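Local coordinates for lipase, class 3 (Penicillium roqueforti FM164, PDB 6L7N), which probably hydrolyses the ester bonds of triacylglycerols, as a fungal class 3 lipase of the alpha/beta-hydrolase superfamily, at residues Thr197-Leu209 and Asn247-His261. Numbering follows the deposited sequence.
Sequences THTDDPVPKLPLL and NTGTGLPSLEDFEAH
H261 and D201 meet through a nearly linear hydrogen bond: ND1 of H261 lies 2.7 Å from OD2 of D201, with an N-H...O angle of 171°, in the imidazole plane and on the syn side of the carboxylate. OD2 also accepts from Y264, while OD1 of D201 takes the backbone N-H of V203 in an Asx turn. V203 covers one imidazole face, its CG2 3.5 Å from the H261 ring centroid in a CH-pi contact.

ND2 of N247 joins two carbonyls of the turn, at 2.9 Å from T199 O and 3.0 Å from D201 O. Separately, ND1 of H198 links the end of its strand to A260 O at 2.9 Å, on a carbonyl lone pair; H198 NE2 is hydrogen-bonded to S224 O.

The carboxylates of D200 and D257 stack despite like charge, planes 14° apart. K205, extended beyond CG, runs alongside P253 and places NZ 2.8 Å from G251 O; T250 OG1 and a water that also lies at D200 O and D257 OD2 accept from it too. D257 OD2 stays 4.4 Å from K205 NZ, beyond a salt bridge. Shortened to alanine, K205 would probably leave G251 O, T250 OG1 and the water without this donor. P202 CB meets P253 CB at 3.7 Å in apolar contact.

With H261 NE2 hydrogen-bonded to S147 OG on the putative nucleophile elbow, the geometry is consistent with the Ser-His-Asp triad of alpha/beta-hydrolase lipases.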
loop_
_atom_site.group_PDB
_atom_site.type_symbol
_atom_site.label_atom_id
_atom_site.label_comp_id
_atom_site.label_asym_id
_atom_site.label_seq_id
_atom_site.Cartn_x
_atom_site.Cartn_y
_atom_site.Cartn_z
ATOM N N THR A 197 -1.815 -8.203 6.147
ATOM C CA THR A 197 -1.927 -9.463 5.441
ATOM C C THR A 197 -3.294 -10.056 5.751
ATOM O O THR A 197 -3.947 -9.682 6.724
ATOM C CB THR A 197 -0.820 -10.430 5.862
ATOM O OG1 THR A 197 -0.948 -10.668 7.262
ATOM C CG2 THR A 197 0.571 -9.838 5.557
ATOM N N HIS A 198 -3.736 -10.986 4.914
ATOM C CA HIS A 198 -5.018 -11.647 5.120
ATOM C C HIS A 198 -4.810 -13.143 5.013
ATOM O O HIS A 198 -4.302 -13.619 3.993
ATOM C CB HIS A 198 -6.067 -11.186 4.107
ATOM C CG HIS A 198 -7.407 -11.833 4.299
ATOM N ND1 HIS A 198 -8.194 -12.250 3.247
ATOM C CD2 HIS A 198 -8.094 -12.139 5.428
ATOM C CE1 HIS A 198 -9.311 -12.780 3.717
ATOM N NE2 HIS A 198 -9.273 -12.730 5.038
ATOM N N THR A 199 -5.189 -13.866 6.072
ATOM C CA THR A 199 -5.123 -15.323 6.139
ATOM C C THR A 199 -3.918 -15.832 5.357
ATOM O O THR A 199 -2.779 -15.522 5.732
ATOM C CB THR A 199 -6.444 -15.963 5.662
ATOM O OG1 THR A 199 -6.816 -15.474 4.365
ATOM C CG2 THR A 199 -7.561 -15.631 6.639
ATOM N N ASP A 200 -4.148 -16.560 4.258
ATOM C CA ASP A 200 -3.078 -17.217 3.514
ATOM C C ASP A 200 -2.850 -16.611 2.123
ATOM O O ASP A 200 -2.308 -17.283 1.241
ATOM C CB ASP A 200 -3.340 -18.727 3.409
ATOM C CG ASP A 200 -4.724 -19.075 2.845
ATOM O OD1 ASP A 200 -5.404 -18.205 2.258
ATOM O OD2 ASP A 200 -5.129 -20.255 2.999
ATOM N N ASP A 201 -3.243 -15.347 1.917
ATOM C CA ASP A 201 -2.925 -14.583 0.707
ATOM C C ASP A 201 -1.498 -14.882 0.248
ATOM O O ASP A 201 -0.554 -14.744 1.033
ATOM C CB ASP A 201 -3.116 -13.095 1.018
ATOM C CG ASP A 201 -2.876 -12.177 -0.175
ATOM O OD1 ASP A 201 -2.578 -12.648 -1.294
ATOM O OD2 ASP A 201 -2.955 -10.943 0.041
ATOM N N PRO A 202 -1.299 -15.342 -0.995
ATOM C CA PRO A 202 0.074 -15.642 -1.448
ATOM C C PRO A 202 0.911 -14.410 -1.726
ATOM O O PRO A 202 2.147 -14.483 -1.674
ATOM C CB PRO A 202 -0.148 -16.450 -2.732
ATOM C CG PRO A 202 -1.498 -16.027 -3.215
ATOM C CD PRO A 202 -2.310 -15.793 -1.963
ATOM N N VAL A 203 0.290 -13.274 -2.008
ATOM C CA VAL A 203 1.067 -12.135 -2.484
ATOM C C VAL A 203 2.008 -11.606 -1.401
ATOM O O VAL A 203 3.181 -11.364 -1.711
ATOM C CB VAL A 203 0.143 -11.050 -3.046
ATOM C CG1 VAL A 203 0.940 -9.791 -3.398
ATOM C CG2 VAL A 203 -0.576 -11.607 -4.275
ATOM N N PRO A 204 1.588 -11.432 -0.141
ATOM C CA PRO A 204 2.556 -11.014 0.891
ATOM C C PRO A 204 3.622 -12.048 1.202
ATOM O O PRO A 204 4.501 -11.772 2.026
ATOM C CB PRO A 204 1.672 -10.768 2.126
ATOM C CG PRO A 204 0.320 -10.456 1.560
ATOM C CD PRO A 204 0.208 -11.346 0.364
ATOM N N LYS A 205 3.552 -13.242 0.623
ATOM C CA LYS A 205 4.575 -14.250 0.871
ATOM C C LYS A 205 5.762 -14.121 -0.072
ATOM O O LYS A 205 6.758 -14.838 0.096
ATOM C CB LYS A 205 3.967 -15.650 0.765
ATOM C CG LYS A 205 2.809 -15.884 1.730
ATOM C CD LYS A 205 2.178 -17.238 1.494
ATOM C CE LYS A 205 1.056 -17.534 2.478
ATOM N NZ LYS A 205 0.641 -18.985 2.360
ATOM N N LEU A 206 5.696 -13.203 -1.031
ATOM C CA LEU A 206 6.699 -13.054 -2.067
ATOM C C LEU A 206 7.277 -11.641 -2.071
ATOM O O LEU A 206 6.593 -10.678 -1.697
ATOM C CB LEU A 206 6.113 -13.377 -3.449
ATOM C CG LEU A 206 5.839 -14.879 -3.690
ATOM C CD1 LEU A 206 4.878 -15.124 -4.845
ATOM C CD2 LEU A 206 7.135 -15.664 -3.910
ATOM N N PRO A 207 8.553 -11.488 -2.445
ATOM C CA PRO A 207 9.514 -12.597 -2.620
ATOM C C PRO A 207 9.771 -13.357 -1.312
ATOM O O PRO A 207 9.392 -12.879 -0.269
ATOM C CB PRO A 207 10.785 -11.898 -3.100
ATOM C CG PRO A 207 10.322 -10.618 -3.692
ATOM C CD PRO A 207 9.074 -10.209 -2.959
ATOM N N LEU A 208 10.383 -14.535 -1.382
ATOM C CA LEU A 208 10.499 -15.397 -0.211
ATOM C C LEU A 208 11.563 -14.905 0.754
ATOM O O LEU A 208 12.546 -14.275 0.360
ATOM C CB LEU A 208 10.848 -16.828 -0.633
ATOM C CG LEU A 208 9.879 -17.416 -1.643
ATOM C CD1 LEU A 208 10.442 -18.711 -2.220
ATOM C CD2 LEU A 208 8.517 -17.652 -0.999
ATOM N N LEU A 209 11.369 -15.228 2.036
ATOM C CA LEU A 209 12.437 -15.025 3.010
ATOM C C LEU A 209 13.732 -15.643 2.518
ATOM O O LEU A 209 14.802 -15.029 2.616
ATOM C CB LEU A 209 12.054 -15.633 4.363
ATOM C CG LEU A 209 11.100 -14.815 5.220
ATOM C CD1 LEU A 209 10.753 -15.582 6.480
ATOM C CD2 LEU A 209 11.732 -13.486 5.541
ATOM N N ASN A 247 0.938 -14.568 8.302
ATOM C CA ASN A 247 0.620 -14.964 6.931
ATOM C C ASN A 247 1.708 -15.863 6.357
ATOM O O ASN A 247 1.413 -16.913 5.773
ATOM C CB ASN A 247 0.402 -13.705 6.081
ATOM C CG ASN A 247 0.413 -13.970 4.578
ATOM O OD1 ASN A 247 1.403 -13.690 3.896
ATOM N ND2 ASN A 247 -0.691 -14.479 4.056
ATOM N N THR A 248 2.976 -15.510 6.572
ATOM C CA THR A 248 4.054 -16.365 6.079
ATOM C C THR A 248 4.001 -17.736 6.734
ATOM O O THR A 248 4.260 -18.754 6.079
ATOM C CB THR A 248 5.413 -15.694 6.318
ATOM O OG1 THR A 248 5.550 -14.568 5.444
ATOM C CG2 THR A 248 6.572 -16.657 6.057
ATOM N N GLY A 249 3.635 -17.786 8.018
ATOM C CA GLY A 249 3.537 -19.060 8.706
ATOM C C GLY A 249 2.480 -19.980 8.133
ATOM O O GLY A 249 2.555 -21.197 8.338
ATOM N N THR A 250 1.486 -19.431 7.422
ATOM C CA THR A 250 0.504 -20.322 6.796
ATOM C C THR A 250 1.075 -21.224 5.695
ATOM O O THR A 250 0.354 -22.108 5.224
ATOM C CB THR A 250 -0.661 -19.525 6.214
ATOM O OG1 THR A 250 -0.216 -18.795 5.058
ATOM C CG2 THR A 250 -1.197 -18.567 7.255
ATOM N N GLY A 251 2.312 -21.036 5.259
ATOM C CA GLY A 251 2.927 -21.917 4.285
ATOM C C GLY A 251 3.403 -21.165 3.056
ATOM O O GLY A 251 3.155 -19.974 2.879
ATOM N N LEU A 252 4.113 -21.901 2.203
ATOM C CA LEU A 252 4.600 -21.324 0.959
ATOM C C LEU A 252 3.416 -20.868 0.105
ATOM O O LEU A 252 2.300 -21.370 0.265
ATOM C CB LEU A 252 5.448 -22.337 0.192
ATOM C CG LEU A 252 6.845 -22.581 0.770
ATOM C CD1 LEU A 252 7.590 -23.679 0.004
ATOM C CD2 LEU A 252 7.645 -21.289 0.767
ATOM N N PRO A 253 3.620 -19.888 -0.777
ATOM C CA PRO A 253 2.477 -19.309 -1.502
ATOM C C PRO A 253 1.879 -20.297 -2.494
ATOM O O PRO A 253 2.599 -21.008 -3.193
ATOM C CB PRO A 253 3.089 -18.099 -2.222
ATOM C CG PRO A 253 4.545 -18.394 -2.303
ATOM C CD PRO A 253 4.859 -19.136 -1.031
ATOM N N SER A 254 0.545 -20.328 -2.545
ATOM C CA SER A 254 -0.204 -21.192 -3.454
ATOM C C SER A 254 -1.235 -20.361 -4.201
ATOM O O SER A 254 -2.017 -19.643 -3.575
ATOM C CB SER A 254 -0.905 -22.321 -2.694
ATOM O OG SER A 254 0.026 -23.287 -2.205
ATOM N N LEU A 255 -1.246 -20.472 -5.532
ATOM C CA LEU A 255 -2.268 -19.791 -6.329
ATOM C C LEU A 255 -3.680 -20.190 -5.910
ATOM O O LEU A 255 -4.628 -19.411 -6.086
ATOM C CB LEU A 255 -2.067 -20.100 -7.814
ATOM C CG LEU A 255 -1.013 -19.367 -8.641
ATOM C CD1 LEU A 255 -1.120 -19.814 -10.087
ATOM C CD2 LEU A 255 -1.206 -17.868 -8.543
ATOM N N GLU A 256 -3.854 -21.402 -5.367
ATOM C CA GLU A 256 -5.187 -21.799 -4.927
ATOM C C GLU A 256 -5.689 -20.946 -3.765
ATOM O O GLU A 256 -6.897 -20.923 -3.497
ATOM C CB GLU A 256 -5.191 -23.281 -4.548
ATOM C CG GLU A 256 -4.263 -23.610 -3.410
ATOM C CD GLU A 256 -5.011 -23.907 -2.125
ATOM O OE1 GLU A 256 -4.367 -24.342 -1.145
ATOM O OE2 GLU A 256 -6.243 -23.710 -2.097
ATOM N N ASP A 257 -4.803 -20.218 -3.089
ATOM C CA ASP A 257 -5.201 -19.315 -2.014
ATOM C C ASP A 257 -5.497 -17.906 -2.507
ATOM O O ASP A 257 -5.785 -17.020 -1.683
ATOM C CB ASP A 257 -4.105 -19.241 -0.940
ATOM C CG ASP A 257 -3.951 -20.544 -0.162
ATOM O OD1 ASP A 257 -4.923 -21.309 -0.074
ATOM O OD2 ASP A 257 -2.855 -20.798 0.370
ATOM N N PHE A 258 -5.462 -17.686 -3.829
ATOM C CA PHE A 258 -5.381 -16.326 -4.359
ATOM C C PHE A 258 -6.583 -15.464 -3.990
ATOM O O PHE A 258 -6.450 -14.235 -3.898
ATOM C CB PHE A 258 -5.205 -16.365 -5.878
ATOM C CG PHE A 258 -4.810 -15.034 -6.480
ATOM C CD1 PHE A 258 -3.566 -14.479 -6.218
ATOM C CD2 PHE A 258 -5.678 -14.349 -7.314
ATOM C CE1 PHE A 258 -3.204 -13.268 -6.762
ATOM C CE2 PHE A 258 -5.319 -13.136 -7.870
ATOM C CZ PHE A 258 -4.085 -12.592 -7.589
ATOM N N GLU A 259 -7.761 -16.066 -3.788
ATOM C CA GLU A 259 -8.933 -15.250 -3.462
ATOM C C GLU A 259 -8.707 -14.419 -2.210
ATOM O O GLU A 259 -9.216 -13.293 -2.115
ATOM C CB GLU A 259 -10.176 -16.121 -3.288
ATOM C CG GLU A 259 -10.317 -17.221 -4.322
ATOM C CD GLU A 259 -10.017 -18.604 -3.746
ATOM O OE1 GLU A 259 -10.949 -19.451 -3.747
ATOM O OE2 GLU A 259 -8.861 -18.830 -3.290
ATOM N N ALA A 260 -7.904 -14.925 -1.263
ATOM C CA ALA A 260 -7.692 -14.178 -0.030
ATOM C C ALA A 260 -7.038 -12.827 -0.282
ATOM O O ALA A 260 -7.053 -11.968 0.605
ATOM C CB ALA A 260 -6.846 -15.005 0.942
ATOM N N HIS A 261 -6.461 -12.625 -1.469
ATOM C CA HIS A 261 -5.768 -11.382 -1.791
ATOM C C HIS A 261 -6.733 -10.227 -1.990
ATOM O O HIS A 261 -6.352 -9.061 -1.820
ATOM C CB HIS A 261 -4.941 -11.564 -3.058
ATOM C CG HIS A 261 -4.045 -10.404 -3.378
ATOM N ND1 HIS A 261 -3.148 -9.874 -2.474
ATOM C CD2 HIS A 261 -3.902 -9.678 -4.513
ATOM C CE1 HIS A 261 -2.491 -8.876 -3.037
ATOM N NE2 HIS A 261 -2.933 -8.731 -4.271
HETATM O O HOH W 1 -0.868 -19.048 -0.056
HETATM O O HOH W 2 3.768 -12.817 4.594
#